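Local coordinates for protoporphyrinogen oxidase (Exiguobacterium sibiricum, PDB 3LOV), which probably oxidises coproporphyrinogen III to coproporphyrin III with molecular oxygen in heme b biosynthesis, using FAD as cofactor, at residues 307-318 against 399-410. Residues are numbered along the deposited sequence; the frame is centred on the assembly and turned at random.
Sequences THSTATVTMIFD and KQVIISRLMDGL. With FAD (flavin-adenine dinucleotide), chain B.
V313 and V401 meet through their CG1 methyls, 3.7 Å apart, on the sheet face turned to helix 377-392. With CG1 anti to the backbone N in both (chi1 -179° and -175°), the two methyls are brought against each other across the strands. CG1 of V313 also lies beside CG1 of I403, while CG2 of V401 touches CG of M315. On the reverse face the CD1 methyls of I316 and I402 make contact, and I55 of strand 55-56 packs on I316. The backbones run antiparallel, and T314 and I402 exchange two nearly straight N-H···O bonds. Strand 400-411 is outermost in the mixed sheet of this flavin-containing amine oxidoreductase fold, and strand 307-318 is bonded on its other side to strand 357-364. A classic beta bulge lies at either end of the ladder: K399 and Q400 both give their N-H to I316 O, and G409 and L410 make weak bonds to H308 O. The second bulge abuts the flavin, whose C7M methyl sits 3.6 Å from T310 CB and whose C8M methyl lies 3.6 Å from L410 CG and 3.8 Å from G409 C. The H308 ring meets L410 obliquely, CE1 being 3.6 Å from L410 CB, and a water in the ring plane links ND1 to L410 O. With H308 cut back to an alanine, the space beside L410 CB and CD1 would probably be left unfilled and the water would lose its ring partner, keeping L410 O. Where the chain turns its corner, D408 N gives a nearly straight 3.0 Å bond to S309 OG, and another water joins T307 OG1 to D408 OD1. T312 OG1 and S404 OG share a further water; T312 OG1 also bonds to R57 O and S404 OG to R57 NH1. At the far end K399 NZ forms a long salt bridge with D318 OD1 (3.6 Å) and is hydrogen-bonded to H357.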
loop_
_atom_site.group_PDB
_atom_site.type_symbol
_atom_site.label_atom_id
_atom_site.label_comp_id
_atom_site.label_asym_id
_atom_site.label_seq_id
_atom_site.Cartn_x
_atom_site.Cartn_y
_atom_site.Cartn_z
ATOM N N THR A 307 -6.511 -3.879 -11.005
ATOM C CA THR A 307 -5.969 -2.740 -10.316
ATOM C C THR A 307 -6.872 -1.532 -10.508
ATOM O O THR A 307 -7.803 -1.550 -11.336
ATOM C CB THR A 307 -4.564 -2.374 -10.871
ATOM O OG1 THR A 307 -4.680 -2.074 -12.258
ATOM C CG2 THR A 307 -3.508 -3.506 -10.624
ATOM N N HIS A 308 -6.583 -0.482 -9.744
ATOM C CA HIS A 308 -7.108 0.863 -10.018
ATOM C C HIS A 308 -5.981 1.887 -9.878
ATOM O O HIS A 308 -4.924 1.596 -9.280
ATOM C CB HIS A 308 -8.307 1.171 -9.092
ATOM C CG HIS A 308 -7.931 1.413 -7.667
ATOM N ND1 HIS A 308 -7.805 0.395 -6.743
ATOM C CD2 HIS A 308 -7.648 2.561 -7.005
ATOM C CE1 HIS A 308 -7.454 0.904 -5.577
ATOM N NE2 HIS A 308 -7.354 2.216 -5.705
ATOM N N SER A 309 -6.200 3.081 -10.430
ATOM C CA SER A 309 -5.248 4.190 -10.361
ATOM C C SER A 309 -5.621 5.182 -9.285
ATOM O O SER A 309 -6.784 5.389 -9.006
ATOM C CB SER A 309 -5.179 4.951 -11.700
ATOM O OG SER A 309 -4.748 4.072 -12.717
ATOM N N THR A 310 -4.602 5.824 -8.732
ATOM C CA THR A 310 -4.753 6.795 -7.674
ATOM C C THR A 310 -3.981 8.053 -8.059
ATOM O O THR A 310 -2.887 7.956 -8.620
ATOM C CB THR A 310 -4.180 6.263 -6.308
ATOM O OG1 THR A 310 -4.767 4.991 -5.979
ATOM C CG2 THR A 310 -4.447 7.272 -5.156
ATOM N N ALA A 311 -4.563 9.220 -7.791
ATOM C CA ALA A 311 -3.806 10.485 -7.750
ATOM C C ALA A 311 -3.714 11.015 -6.306
ATOM O O ALA A 311 -4.675 10.912 -5.520
ATOM C CB ALA A 311 -4.447 11.534 -8.627
ATOM N N THR A 312 -2.560 11.579 -5.955
ATOM C CA THR A 312 -2.461 12.375 -4.748
ATOM C C THR A 312 -2.375 13.842 -5.170
ATOM O O THR A 312 -1.672 14.203 -6.126
ATOM C CB THR A 312 -1.273 11.957 -3.849
ATOM O OG1 THR A 312 -0.042 12.175 -4.541
ATOM C CG2 THR A 312 -1.393 10.468 -3.429
ATOM N N VAL A 313 -3.141 14.680 -4.478
ATOM C CA VAL A 313 -3.213 16.095 -4.800
ATOM C C VAL A 313 -2.922 16.816 -3.482
ATOM O O VAL A 313 -3.691 16.718 -2.541
ATOM C CB VAL A 313 -4.576 16.490 -5.420
ATOM C CG1 VAL A 313 -4.592 18.017 -5.778
ATOM C CG2 VAL A 313 -4.875 15.616 -6.650
ATOM N N THR A 314 -1.761 17.449 -3.411
ATOM C CA THR A 314 -1.286 18.065 -2.191
ATOM C C THR A 314 -1.406 19.557 -2.372
ATOM O O THR A 314 -0.977 20.079 -3.381
ATOM C CB THR A 314 0.179 17.697 -1.873
ATOM O OG1 THR A 314 0.255 16.317 -1.464
ATOM C CG2 THR A 314 0.707 18.596 -0.750
HETATM N N MSE A 315 -2.037 20.222 -1.406
HETATM C CA MSE A 315 -2.209 21.688 -1.433
HETATM C C MSE A 315 -1.490 22.331 -0.247
HETATM O O MSE A 315 -1.767 21.980 0.903
HETATM C CB MSE A 315 -3.688 22.030 -1.357
HETATM C CG MSE A 315 -4.425 21.742 -2.631
HETATM SE SE MSE A 315 -6.283 21.356 -2.311
HETATM C CE MSE A 315 -6.744 21.887 -4.087
ATOM N N ILE A 316 -0.566 23.243 -0.562
ATOM C CA ILE A 316 0.242 23.956 0.412
ATOM C C ILE A 316 -0.424 25.309 0.612
ATOM O O ILE A 316 -0.596 26.060 -0.324
ATOM C CB ILE A 316 1.702 24.177 -0.073
ATOM C CG1 ILE A 316 2.506 22.860 -0.037
ATOM C CG2 ILE A 316 2.398 25.257 0.810
ATOM C CD1 ILE A 316 3.760 22.846 -0.914
ATOM N N PHE A 317 -0.794 25.600 1.851
ATOM C CA PHE A 317 -1.371 26.886 2.233
ATOM C C PHE A 317 -0.472 27.589 3.209
ATOM O O PHE A 317 0.173 26.933 4.034
ATOM C CB PHE A 317 -2.676 26.660 2.976
ATOM C CG PHE A 317 -3.715 25.968 2.168
ATOM C CD1 PHE A 317 -4.592 26.703 1.367
ATOM C CD2 PHE A 317 -3.817 24.580 2.194
ATOM C CE1 PHE A 317 -5.573 26.060 0.617
ATOM C CE2 PHE A 317 -4.790 23.940 1.459
ATOM C CZ PHE A 317 -5.668 24.672 0.659
ATOM N N ASP A 318 -0.476 28.919 3.186
ATOM C CA ASP A 318 0.133 29.672 4.278
ATOM C C ASP A 318 -0.515 29.218 5.594
ATOM O O ASP A 318 -1.701 28.877 5.624
ATOM C CB ASP A 318 -0.009 31.187 4.056
ATOM C CG ASP A 318 1.079 31.747 3.147
ATOM O OD1 ASP A 318 2.266 31.417 3.381
ATOM O OD2 ASP A 318 0.754 32.516 2.207
ATOM N N LYS A 399 -1.447 27.979 -1.953
ATOM C CA LYS A 399 -0.261 28.656 -2.438
ATOM C C LYS A 399 0.427 27.810 -3.509
ATOM O O LYS A 399 1.065 28.319 -4.423
ATOM C CB LYS A 399 0.680 28.920 -1.259
ATOM C CG LYS A 399 1.987 29.539 -1.662
ATOM C CD LYS A 399 2.714 30.190 -0.477
ATOM C CE LYS A 399 3.180 29.169 0.551
ATOM N NZ LYS A 399 4.432 29.608 1.195
ATOM N N GLN A 400 0.297 26.499 -3.406
ATOM C CA GLN A 400 0.944 25.615 -4.371
ATOM C C GLN A 400 0.216 24.278 -4.352
ATOM O O GLN A 400 -0.279 23.878 -3.293
ATOM C CB GLN A 400 2.411 25.418 -4.008
ATOM C CG GLN A 400 3.220 24.795 -5.149
ATOM C CD GLN A 400 4.579 24.334 -4.716
ATOM O OE1 GLN A 400 5.025 24.613 -3.605
ATOM N NE2 GLN A 400 5.258 23.622 -5.599
ATOM N N VAL A 401 0.145 23.618 -5.513
ATOM C CA VAL A 401 -0.468 22.311 -5.632
ATOM C C VAL A 401 0.525 21.338 -6.269
ATOM O O VAL A 401 1.191 21.681 -7.211
ATOM C CB VAL A 401 -1.817 22.400 -6.394
ATOM C CG1 VAL A 401 -2.527 21.075 -6.418
ATOM C CG2 VAL A 401 -2.700 23.424 -5.723
ATOM N N ILE A 402 0.648 20.133 -5.706
ATOM C CA ILE A 402 1.552 19.093 -6.219
ATOM C C ILE A 402 0.674 17.883 -6.508
ATOM O O ILE A 402 0.040 17.310 -5.588
ATOM C CB ILE A 402 2.674 18.720 -5.178
ATOM C CG1 ILE A 402 3.497 19.965 -4.765
ATOM C CG2 ILE A 402 3.614 17.557 -5.729
ATOM C CD1 ILE A 402 4.128 19.920 -3.269
ATOM N N ILE A 403 0.604 17.519 -7.791
ATOM C CA ILE A 403 -0.215 16.421 -8.284
ATOM C C ILE A 403 0.676 15.236 -8.693
ATOM O O ILE A 403 1.645 15.413 -9.404
ATOM C CB ILE A 403 -1.060 16.867 -9.515
ATOM C CG1 ILE A 403 -2.181 17.831 -9.097
ATOM C CG2 ILE A 403 -1.679 15.681 -10.204
ATOM C CD1 ILE A 403 -2.882 18.494 -10.309
ATOM N N SER A 404 0.363 14.045 -8.215
ATOM C CA SER A 404 1.099 12.840 -8.592
ATOM C C SER A 404 0.101 11.762 -8.948
ATOM O O SER A 404 -1.010 11.748 -8.429
ATOM C CB SER A 404 1.970 12.371 -7.443
ATOM O OG SER A 404 2.761 13.453 -6.987
ATOM N N ARG A 405 0.481 10.889 -9.869
ATOM C CA ARG A 405 -0.444 9.895 -10.433
ATOM C C ARG A 405 0.239 8.545 -10.393
ATOM O O ARG A 405 1.335 8.395 -10.916
ATOM C CB ARG A 405 -0.830 10.227 -11.891
ATOM C CG ARG A 405 -1.792 11.419 -12.049
ATOM C CD ARG A 405 -2.067 11.738 -13.522
ATOM N NE ARG A 405 -3.050 12.808 -13.686
ATOM C CZ ARG A 405 -2.775 14.103 -13.662
ATOM N NH1 ARG A 405 -1.527 14.522 -13.483
ATOM N NH2 ARG A 405 -3.757 14.990 -13.843
ATOM N N LEU A 406 -0.420 7.579 -9.769
ATOM C CA LEU A 406 0.092 6.232 -9.626
ATOM C C LEU A 406 -0.817 5.307 -10.420
ATOM O O LEU A 406 -1.828 4.787 -9.884
ATOM C CB LEU A 406 0.148 5.882 -8.155
ATOM C CG LEU A 406 1.045 6.865 -7.372
ATOM C CD1 LEU A 406 0.245 8.017 -6.664
ATOM C CD2 LEU A 406 1.830 6.087 -6.390
HETATM N N MSE A 407 -0.495 5.180 -11.718
HETATM C CA MSE A 407 -1.306 4.403 -12.655
HETATM C C MSE A 407 -1.274 2.891 -12.311
HETATM O O MSE A 407 -0.203 2.329 -12.066
HETATM C CB MSE A 407 -0.835 4.597 -14.115
HETATM C CG MSE A 407 -0.942 6.024 -14.690
HETATM SE SE MSE A 407 -2.523 7.026 -14.167
HETATM C CE MSE A 407 -3.959 6.020 -14.986
ATOM N N ASP A 408 -2.453 2.242 -12.317
ATOM C CA ASP A 408 -2.573 0.796 -12.056
ATOM C C ASP A 408 -1.754 0.352 -10.846
ATOM O O ASP A 408 -1.119 -0.703 -10.883
ATOM C CB ASP A 408 -2.134 -0.030 -13.278
ATOM C CG ASP A 408 -2.679 0.537 -14.590
ATOM O OD1 ASP A 408 -3.828 1.064 -14.604
ATOM O OD2 ASP A 408 -1.943 0.515 -15.595
ATOM N N GLY A 409 -1.811 1.139 -9.780
ATOM C CA GLY A 409 -0.876 1.008 -8.648
ATOM C C GLY A 409 -1.305 0.016 -7.584
ATOM O O GLY A 409 -0.461 -0.547 -6.888
ATOM N N LEU A 410 -2.611 -0.181 -7.434
ATOM C CA LEU A 410 -3.114 -1.014 -6.376
ATOM C C LEU A 410 -3.817 -2.263 -6.878
ATOM O O LEU A 410 -4.894 -2.193 -7.427
ATOM C CB LEU A 410 -4.007 -0.189 -5.439
ATOM C CG LEU A 410 -3.234 0.871 -4.627
ATOM C CD1 LEU A 410 -4.170 1.917 -3.981
ATOM C CD2 LEU A 410 -2.276 0.229 -3.602
HETATM P PA FAD B . 6.968 0.100 -8.410
HETATM O O1A FAD B . 7.233 1.138 -7.372
HETATM O O2A FAD B . 5.759 0.232 -9.258
HETATM O O5B FAD B . 8.243 0.004 -9.356
HETATM C C5B FAD B . 8.219 -0.642 -10.603
HETATM C C4B FAD B . 9.451 -0.178 -11.389
HETATM O O4B FAD B . 9.608 -0.948 -12.584
HETATM C C3B FAD B . 9.335 1.287 -11.759
HETATM O O3B FAD B . 10.529 1.996 -11.482
HETATM C C2B FAD B . 9.030 1.191 -13.242
HETATM O O2B FAD B . 9.503 2.270 -13.967
HETATM C C1B FAD B . 9.773 -0.062 -13.655
HETATM N N9A FAD B . 9.300 -0.705 -14.891
HETATM C C8A FAD B . 8.041 -0.832 -15.436
HETATM N N7A FAD B . 8.109 -1.519 -16.604
HETATM C C5A FAD B . 9.423 -1.835 -16.817
HETATM C C6A FAD B . 10.101 -2.538 -17.815
HETATM N N6A FAD B . 9.448 -3.096 -18.831
HETATM N N1A FAD B . 11.476 -2.686 -17.737
HETATM C C2A FAD B . 12.172 -2.185 -16.664
HETATM N N3A FAD B . 11.496 -1.513 -15.662
HETATM C C4A FAD B . 10.164 -1.327 -15.752
HETATM N N1 FAD B . 2.890 1.152 0.864
HETATM C C2 FAD B . 3.193 1.406 2.173
HETATM O O2 FAD B . 3.868 0.603 2.832
HETATM N N3 FAD B . 2.725 2.550 2.768
HETATM C C4 FAD B . 1.950 3.436 2.111
HETATM O O4 FAD B . 1.595 4.446 2.690
HETATM C C4X FAD B . 1.597 3.191 0.801
HETATM N N5 FAD B . 0.841 4.120 0.105
HETATM C C5X FAD B . 0.519 3.854 -1.228
HETATM C C6 FAD B . -0.276 4.757 -1.942
HETATM C C7 FAD B . -0.609 4.501 -3.282
HETATM C C7M FAD B . -1.455 5.479 -4.044
HETATM C C8 FAD B . -0.116 3.354 -3.931
HETATM C C8M FAD B . -0.461 3.030 -5.374
HETATM C C9 FAD B . 0.689 2.456 -3.236
HETATM C C9A FAD B . 1.011 2.688 -1.880
HETATM N N10 FAD B . 1.819 1.785 -1.177
HETATM C C10 FAD B . 2.100 2.042 0.170
HETATM C "C1'" FAD B . 2.365 0.513 -1.782
HETATM C "C2'" FAD B . 3.809 0.779 -2.272
HETATM O "O2'" FAD B . 3.766 1.734 -3.266
HETATM C "C3'" FAD B . 4.501 -0.474 -2.826
HETATM O "O3'" FAD B . 4.818 -1.273 -1.695
HETATM C "C4'" FAD B . 5.826 -0.230 -3.594
HETATM O "O4'" FAD B . 5.989 1.055 -4.162
HETATM C "C5'" FAD B . 5.977 -1.190 -4.758
HETATM O "O5'" FAD B . 7.254 -1.028 -5.320
HETATM P P FAD B . 7.687 -1.963 -6.516
HETATM O O1P FAD B . 7.188 -3.375 -6.354
HETATM O O2P FAD B . 9.146 -1.830 -6.879
HETATM O O3P FAD B . 6.841 -1.375 -7.787
HETATM O O HOH W 1 -5.668 0.108 -13.119
HETATM O O HOH W 2 -7.640 -2.265 -6.876
HETATM O O HOH W 3 -3.217 2.909 -7.515
HETATM O O HOH W 4 1.137 14.619 -5.076
#